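Local coordinates for orotidine-5-phosphate decarboxylase/orotate phosphoribosyltransferase, putative (Ompdcase-oprtase, putative) (Leishmania infantum, PDB 3QW3), which probably catalyses the decarboxylation of orotidine 5'-phosphate to UMP, being the decarboxylase domain of a longer bifunctional UMP synthase, at residues A[123-128]-A[169-173]; A[18-22]-A[33-38]. One frame throughout, in Å; residues are numbered along the deposited sequence.

Contact 1. Residues A[123-128]-A[169-173]; sequences MRYPDK and NGNVG
The side-chain amide of N169 meets the end of helix 116-123 with its nitrogen foremost. The M123 carbonyl oxygen lies exactly in the amide plane, 2.8 Å from ND2, and the N-H points almost straight at it (177°). From the carbonyl's own side the approach is bent, with a C=O to donor angle of 136° and the nitrogen somewhat out of the carbonyl plane. CA of R124 follows just past ND2, at 3.7 Å, while the P126 ring roofs one face of the amide, its CG standing 4.4 Å above ND2. The second flat group, the amide of N171, inserts between the helix end and the type I turn 125-128. M123 O and Y125 O lie close to its plane, at the edge, and M123 CB stands to one side. CB of N171 comes within 3.1 Å of K128 O. The turn itself is closed by K128 N to Y125 O (3.1 Å).

Deeper in, the contact becomes apolar. M123 runs out extended beyond CG (chi2 170°), which carries its sulfur and methyl across V172, with SD and CE both 3.6 Å from V172 CG2.

M123 also packs on V130 and V132 of strand 129-135; N171 and G173 make backbone bonds to V130. On the far side of the turn, Y125 meets F100 of helix 89-102 edge to face, and K128 NZ bonds to A105 O. The contact thus ties the helix-to-strand loop 124-128 to the start of strand 172-176, the sheet neighbour of 129-135, at the N-terminal end of the barrel.

Contact 2. Residues A[18-22]-A[33-38]; sequences VGLDP and ECKRLI
Strand 18-20 and helix 33-38 run almost antiparallel (169° between their directions), with axes 9.6 Å apart, and L20 lies opposite C34 with their CA atoms 6.2 Å apart. L20 is the central side chain, splaying its branches between two helix residues. Its CD2 meets CD2 of L37 at 3.9 Å, the two leucines lying side by side and pointing opposite ways, while CD1 reaches CD1 of I38 at 4.2 Å, I38 standing nearly perpendicular to it. C34 closes the third side, its SG resting 4.1 Å from L20 CB and equally near P22 CD; the sulfur touches both the strand's last residue and the proline of the loop.

L37 has CG anti to its backbone N (chi1 -170°), which swings the side chain onto the strand. Besides L20, its CD2 touches V18 CG1 and lies 3.8 Å from the carbonyl oxygen of G19.

At the other end E33 stretches out fully (chi2 -176°) and lays one face of its carboxylate over P22 CA, with OE2 3.5 Å from that atom. Both oxygens are held just past the proline: OE2 takes the N-H of R23 and OE1 that of A24, so the carboxylate is fixed in rotation and ties the loop leaving the strand to the helix. V69 of helix 60-72 and Y48 of strand 47-50 add to the packing around L20.

This is the first half of a right-handed beta-alpha-beta crossover of a TIM barrel, the helix laid against the outside of its strand. D21, just past the strand's C-terminal end, bonds through OD2 to S228 OG, and its side chain lies about 4 Å from a sulfate ion, probably from the crystallisation liquor, a position consistent with the active-site end of such barrels.

Both contacts belong to the same eight-stranded barrel, on opposite sides of the chain's centre, with nearest atoms about 15 Å apart, and they share none of their strands or helices. Contact 2 is buried between a strand and its own helix, and is almost wholly apolar across the interface; its charged carboxylate sits at the edge, bonded to backbone N-H groups of the loop between the strand and the helix. Contact 1 is only partly buried and mixed: asparagine side chains meet backbone carbonyls at a helix end and the turn after it, beside an apolar methionine-valine pair. The places differ likewise, contact 1 at the N-terminal ends of its strands and contact 2 running to the C-terminal end of its own.

Contact 1. Residues A[123-128]-A[169-173]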
ATOM      1  N   MET A 123      -8.146  -2.580 -11.595  1.00 22.70           N
ATOM      2  CA  MET A 123      -9.355  -3.296 -12.034  1.00 23.33           C
ATOM      3  C   MET A 123      -9.623  -3.214 -13.538  1.00 23.98           C
ATOM      4  O   MET A 123     -10.431  -3.979 -14.071  1.00 24.22           O
ATOM      5  CB  MET A 123     -10.574  -2.816 -11.244  1.00 23.22           C
ATOM      6  CG  MET A 123     -10.472  -3.092  -9.746  1.00 23.48           C
ATOM      7  SD  MET A 123     -11.752  -2.302  -8.771  1.00 24.34           S
ATOM      8  CE  MET A 123     -11.344  -2.903  -7.135  1.00 24.99           C
ATOM      9  N   ARG A 124      -8.939  -2.297 -14.222  1.00 24.47           N
ATOM     10  CA  ARG A 124      -9.128  -2.120 -15.667  1.00 25.22           C
ATOM     11  C   ARG A 124      -8.549  -3.273 -16.503  1.00 25.40           C
ATOM     12  O   ARG A 124      -8.801  -3.359 -17.711  1.00 25.59           O
ATOM     13  CB  ARG A 124      -8.579  -0.762 -16.130  1.00 25.52           C
ATOM     14  CG  ARG A 124      -7.093  -0.563 -15.905  1.00 27.34           C
ATOM     15  CD  ARG A 124      -6.659   0.861 -16.263  1.00 30.41           C
ATOM     16  NE  ARG A 124      -6.742   1.130 -17.699  1.00 33.74           N
ATOM     17  CZ  ARG A 124      -5.793   0.826 -18.581  1.00 35.38           C
ATOM     18  NH1 ARG A 124      -4.673   0.229 -18.190  1.00 36.46           N
ATOM     19  NH2 ARG A 124      -5.968   1.119 -19.864  1.00 36.37           N
ATOM     20  N   TYR A 125      -7.769  -4.144 -15.858  1.00 25.49           N
ATOM     21  CA  TYR A 125      -7.253  -5.357 -16.489  1.00 25.52           C
ATOM     22  C   TYR A 125      -8.267  -6.479 -16.249  1.00 25.61           C
ATOM     23  O   TYR A 125      -8.281  -7.069 -15.168  1.00 25.04           O
ATOM     24  CB  TYR A 125      -5.924  -5.780 -15.855  1.00 25.79           C
ATOM     25  CG  TYR A 125      -4.701  -4.921 -16.127  1.00 26.18           C
ATOM     26  CD1 TYR A 125      -4.566  -3.653 -15.560  1.00 26.19           C
ATOM     27  CD2 TYR A 125      -3.649  -5.412 -16.899  1.00 27.31           C
ATOM     28  CE1 TYR A 125      -3.434  -2.882 -15.792  1.00 26.29           C
ATOM     29  CE2 TYR A 125      -2.511  -4.649 -17.137  1.00 27.76           C
ATOM     30  CZ  TYR A 125      -2.411  -3.385 -16.578  1.00 27.68           C
ATOM     31  OH  TYR A 125      -1.283  -2.634 -16.814  1.00 28.47           O
ATOM     32  N   PRO A 126      -9.109  -6.795 -17.253  1.00 25.59           N
ATOM     33  CA  PRO A 126     -10.171  -7.786 -17.026  1.00 25.52           C
ATOM     34  C   PRO A 126      -9.648  -9.188 -16.696  1.00 25.25           C
ATOM     35  O   PRO A 126     -10.327  -9.951 -16.000  1.00 25.60           O
ATOM     36  CB  PRO A 126     -10.934  -7.801 -18.362  1.00 25.70           C
ATOM     37  CG  PRO A 126     -10.527  -6.543 -19.061  1.00 25.93           C
ATOM     38  CD  PRO A 126      -9.112  -6.305 -18.642  1.00 25.78           C
ATOM     39  N   ASP A 127      -8.450  -9.506 -17.184  1.00 24.74           N
ATOM     40  CA  ASP A 127      -7.823 -10.818 -16.987  1.00 24.50           C
ATOM     41  C   ASP A 127      -7.092 -10.952 -15.645  1.00 23.28           C
ATOM     42  O   ASP A 127      -6.616 -12.040 -15.297  1.00 22.70           O
ATOM     43  CB  ASP A 127      -6.868 -11.137 -18.148  1.00 25.30           C
ATOM     44  CG  ASP A 127      -5.799 -10.061 -18.360  1.00 28.19           C
ATOM     45  OD1 ASP A 127      -6.123  -8.852 -18.302  1.00 32.22           O
ATOM     46  OD2 ASP A 127      -4.628 -10.430 -18.603  1.00 31.18           O
ATOM     47  N   LYS A 128      -7.007  -9.846 -14.906  1.00 21.95           N
ATOM     48  CA  LYS A 128      -6.328  -9.808 -13.609  1.00 20.96           C
ATOM     49  C   LYS A 128      -7.318  -9.520 -12.490  1.00 20.66           C
ATOM     50  O   LYS A 128      -8.309  -8.821 -12.691  1.00 22.03           O
ATOM     51  CB  LYS A 128      -5.221  -8.742 -13.612  1.00 20.84           C
ATOM     52  CG  LYS A 128      -4.228  -8.845 -14.773  1.00 20.34           C
ATOM     53  CD  LYS A 128      -3.328 -10.074 -14.674  1.00 20.56           C
ATOM     54  CE  LYS A 128      -2.430 -10.197 -15.895  1.00 19.69           C
ATOM     55  NZ  LYS A 128      -1.450 -11.310 -15.735  1.00 20.75           N
ATOM     56  N   ASN A 169     -15.714  -5.030 -13.937  1.00 25.09           N
ATOM     57  CA  ASN A 169     -15.005  -6.029 -14.738  1.00 25.05           C
ATOM     58  C   ASN A 169     -15.071  -7.462 -14.206  1.00 24.54           C
ATOM     59  O   ASN A 169     -14.439  -8.361 -14.761  1.00 24.79           O
ATOM     60  CB  ASN A 169     -13.553  -5.597 -14.990  1.00 25.59           C
ATOM     61  CG  ASN A 169     -13.435  -4.584 -16.109  1.00 27.26           C
ATOM     62  OD1 ASN A 169     -14.300  -4.511 -16.989  1.00 28.44           O
ATOM     63  ND2 ASN A 169     -12.361  -3.795 -16.089  1.00 28.24           N
ATOM     64  N   GLY A 170     -15.836  -7.668 -13.137  1.00 23.92           N
ATOM     65  CA  GLY A 170     -16.027  -9.003 -12.561  1.00 23.01           C
ATOM     66  C   GLY A 170     -14.735  -9.595 -12.031  1.00 22.10           C
ATOM     67  O   GLY A 170     -14.578 -10.819 -11.973  1.00 22.45           O
ATOM     68  N   ASN A 171     -13.811  -8.719 -11.641  1.00 20.84           N
ATOM     69  CA  ASN A 171     -12.471  -9.136 -11.230  1.00 19.89           C
ATOM     70  C   ASN A 171     -12.069  -8.668  -9.836  1.00 19.44           C
ATOM     71  O   ASN A 171     -10.887  -8.705  -9.484  1.00 19.02           O
ATOM     72  CB  ASN A 171     -11.423  -8.719 -12.274  1.00 19.90           C
ATOM     73  CG  ASN A 171     -11.322  -7.198 -12.467  1.00 19.00           C
ATOM     74  OD1 ASN A 171     -10.425  -6.723 -13.161  1.00 22.06           O
ATOM     75  ND2 ASN A 171     -12.230  -6.444 -11.867  1.00 18.07           N
ATOM     76  N   VAL A 172     -13.056  -8.231  -9.058  1.00 18.87           N
ATOM     77  CA  VAL A 172     -12.820  -7.766  -7.692  1.00 18.60           C
ATOM     78  C   VAL A 172     -13.057  -8.889  -6.688  1.00 18.16           C
ATOM     79  O   VAL A 172     -14.045  -9.629  -6.779  1.00 18.28           O
ATOM     80  CB  VAL A 172     -13.707  -6.543  -7.349  1.00 18.64           C
ATOM     81  CG1 VAL A 172     -13.402  -6.005  -5.944  1.00 19.58           C
ATOM     82  CG2 VAL A 172     -13.499  -5.457  -8.389  1.00 19.46           C
ATOM     83  N   GLY A 173     -12.131  -9.006  -5.742  1.00 17.27           N
ATOM     84  CA  GLY A 173     -12.256  -9.909  -4.608  1.00 16.45           C
ATOM     85  C   GLY A 173     -12.006  -9.118  -3.337  1.00 16.00           C
ATOM     86  O   GLY A 173     -11.698  -7.924  -3.392  1.00 15.72           O
TER

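Contact 2. Residues A[18-22]-A[33-38]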
ATOM      1  N   VAL A  18      -1.120 -21.134  -1.235  1.00 14.87           N
ATOM      2  CA  VAL A  18       0.153 -21.353  -0.550  1.00 14.82           C
ATOM      3  C   VAL A  18       0.960 -20.055  -0.525  1.00 15.08           C
ATOM      4  O   VAL A  18       1.360 -19.534  -1.567  1.00 15.16           O
ATOM      5  CB  VAL A  18       0.977 -22.489  -1.204  1.00 14.85           C
ATOM      6  CG1 VAL A  18       2.283 -22.722  -0.450  1.00 14.75           C
ATOM      7  CG2 VAL A  18       0.156 -23.787  -1.287  1.00 14.87           C
ATOM      8  N   GLY A  19       1.190 -19.534   0.676  1.00 15.67           N
ATOM      9  CA  GLY A  19       2.002 -18.329   0.829  1.00 15.92           C
ATOM     10  C   GLY A  19       3.458 -18.595   0.505  1.00 16.57           C
ATOM     11  O   GLY A  19       3.999 -19.650   0.850  1.00 16.90           O
ATOM     12  N   LEU A  20       4.097 -17.653  -0.182  1.00 16.46           N
ATOM     13  CA  LEU A  20       5.525 -17.752  -0.424  1.00 17.24           C
ATOM     14  C   LEU A  20       6.193 -16.604   0.311  1.00 17.84           C
ATOM     15  O   LEU A  20       6.262 -15.477  -0.191  1.00 18.14           O
ATOM     16  CB  LEU A  20       5.848 -17.764  -1.920  1.00 16.74           C
ATOM     17  CG  LEU A  20       5.239 -18.956  -2.678  1.00 16.60           C
ATOM     18  CD1 LEU A  20       5.453 -18.803  -4.173  1.00 16.57           C
ATOM     19  CD2 LEU A  20       5.796 -20.288  -2.172  1.00 16.46           C
ATOM     20  N   ASP A  21       6.638 -16.918   1.524  1.00 18.68           N
ATOM     21  CA  ASP A  21       7.155 -15.946   2.480  1.00 19.78           C
ATOM     22  C   ASP A  21       8.536 -16.419   2.942  1.00 20.64           C
ATOM     23  O   ASP A  21       8.688 -16.889   4.071  1.00 20.45           O
ATOM     24  CB  ASP A  21       6.199 -15.844   3.676  1.00 19.62           C
ATOM     25  CG  ASP A  21       4.771 -15.548   3.261  1.00 20.92           C
ATOM     26  OD1 ASP A  21       4.449 -14.368   3.036  1.00 21.67           O
ATOM     27  OD2 ASP A  21       3.957 -16.496   3.167  1.00 22.24           O
ATOM     28  N   PRO A  22       9.549 -16.301   2.065  1.00 21.91           N
ATOM     29  CA  PRO A  22      10.848 -16.929   2.330  1.00 22.89           C
ATOM     30  C   PRO A  22      11.530 -16.397   3.593  1.00 24.02           C
ATOM     31  O   PRO A  22      11.521 -15.188   3.836  1.00 24.28           O
ATOM     32  CB  PRO A  22      11.668 -16.587   1.083  1.00 23.16           C
ATOM     33  CG  PRO A  22      10.999 -15.392   0.488  1.00 22.46           C
ATOM     34  CD  PRO A  22       9.544 -15.560   0.790  1.00 21.88           C
ATOM     35  N   GLU A  33      14.364 -21.854  -1.735  1.00 24.89           N
ATOM     36  CA  GLU A  33      13.365 -22.135  -0.706  1.00 24.60           C
ATOM     37  C   GLU A  33      11.945 -22.150  -1.288  1.00 24.11           C
ATOM     38  O   GLU A  33      11.164 -23.063  -1.013  1.00 23.63           O
ATOM     39  CB  GLU A  33      13.465 -21.096   0.417  1.00 24.88           C
ATOM     40  CG  GLU A  33      12.486 -21.296   1.573  1.00 26.66           C
ATOM     41  CD  GLU A  33      12.556 -20.185   2.612  1.00 28.54           C
ATOM     42  OE1 GLU A  33      13.503 -19.376   2.574  1.00 30.71           O
ATOM     43  OE2 GLU A  33      11.663 -20.122   3.480  1.00 29.61           O
ATOM     44  N   CYS A  34      11.618 -21.130  -2.082  1.00 23.58           N
ATOM     45  CA  CYS A  34      10.302 -21.049  -2.720  1.00 23.18           C
ATOM     46  C   CYS A  34      10.093 -22.161  -3.751  1.00 23.04           C
ATOM     47  O   CYS A  34       9.025 -22.772  -3.800  1.00 22.98           O
ATOM     48  CB  CYS A  34      10.087 -19.683  -3.362  1.00 22.96           C
ATOM     49  SG  CYS A  34       9.913 -18.341  -2.162  1.00 22.66           S
ATOM     50  N   LYS A  35      11.114 -22.427  -4.564  1.00 23.00           N
ATOM     51  CA  LYS A  35      11.043 -23.514  -5.549  1.00 23.20           C
ATOM     52  C   LYS A  35      10.775 -24.875  -4.890  1.00 23.13           C
ATOM     53  O   LYS A  35       9.934 -25.644  -5.369  1.00 23.15           O
ATOM     54  CB  LYS A  35      12.306 -23.558  -6.408  1.00 23.34           C
ATOM     55  CG  LYS A  35      12.344 -22.500  -7.501  1.00 24.49           C
ATOM     56  CD  LYS A  35      13.658 -22.562  -8.268  1.00 26.30           C
ATOM     57  CE  LYS A  35      13.593 -21.730  -9.544  1.00 27.05           C
ATOM     58  N   ARG A  36      11.471 -25.147  -3.788  1.00 23.08           N
ATOM     59  CA  ARG A  36      11.270 -26.370  -2.999  1.00 23.09           C
ATOM     60  C   ARG A  36       9.834 -26.478  -2.474  1.00 22.55           C
ATOM     61  O   ARG A  36       9.217 -27.540  -2.574  1.00 22.09           O
ATOM     62  CB  ARG A  36      12.272 -26.438  -1.838  1.00 23.47           C
ATOM     63  CG  ARG A  36      12.202 -27.705  -0.987  1.00 26.21           C
ATOM     64  CD  ARG A  36      13.262 -27.676   0.114  1.00 28.95           C
ATOM     65  NE  ARG A  36      13.406 -28.966   0.786  1.00 32.30           N
ATOM     66  N   LEU A  37       9.301 -25.381  -1.934  1.00 21.74           N
ATOM     67  CA  LEU A  37       7.931 -25.382  -1.421  1.00 21.20           C
ATOM     68  C   LEU A  37       6.897 -25.563  -2.539  1.00 20.87           C
ATOM     69  O   LEU A  37       5.894 -26.251  -2.351  1.00 20.87           O
ATOM     70  CB  LEU A  37       7.635 -24.109  -0.608  1.00 21.16           C
ATOM     71  CG  LEU A  37       6.327 -24.089   0.192  1.00 21.14           C
ATOM     72  CD1 LEU A  37       6.267 -25.223   1.221  1.00 20.65           C
ATOM     73  CD2 LEU A  37       6.153 -22.743   0.889  1.00 20.56           C
ATOM     74  N   ILE A  38       7.150 -24.950  -3.696  1.00 20.75           N
ATOM     75  CA  ILE A  38       6.274 -25.113  -4.857  1.00 20.76           C
ATOM     76  C   ILE A  38       6.261 -26.580  -5.289  1.00 20.95           C
ATOM     77  O   ILE A  38       5.195 -27.153  -5.528  1.00 20.81           O
ATOM     78  CB  ILE A  38       6.690 -24.208  -6.043  1.00 20.72           C
ATOM     79  CG1 ILE A  38       6.428 -22.733  -5.713  1.00 20.97           C
ATOM     80  CG2 ILE A  38       5.926 -24.592  -7.313  1.00 21.10           C
ATOM     81  CD1 ILE A  38       7.197 -21.757  -6.594  1.00 20.57           C
TER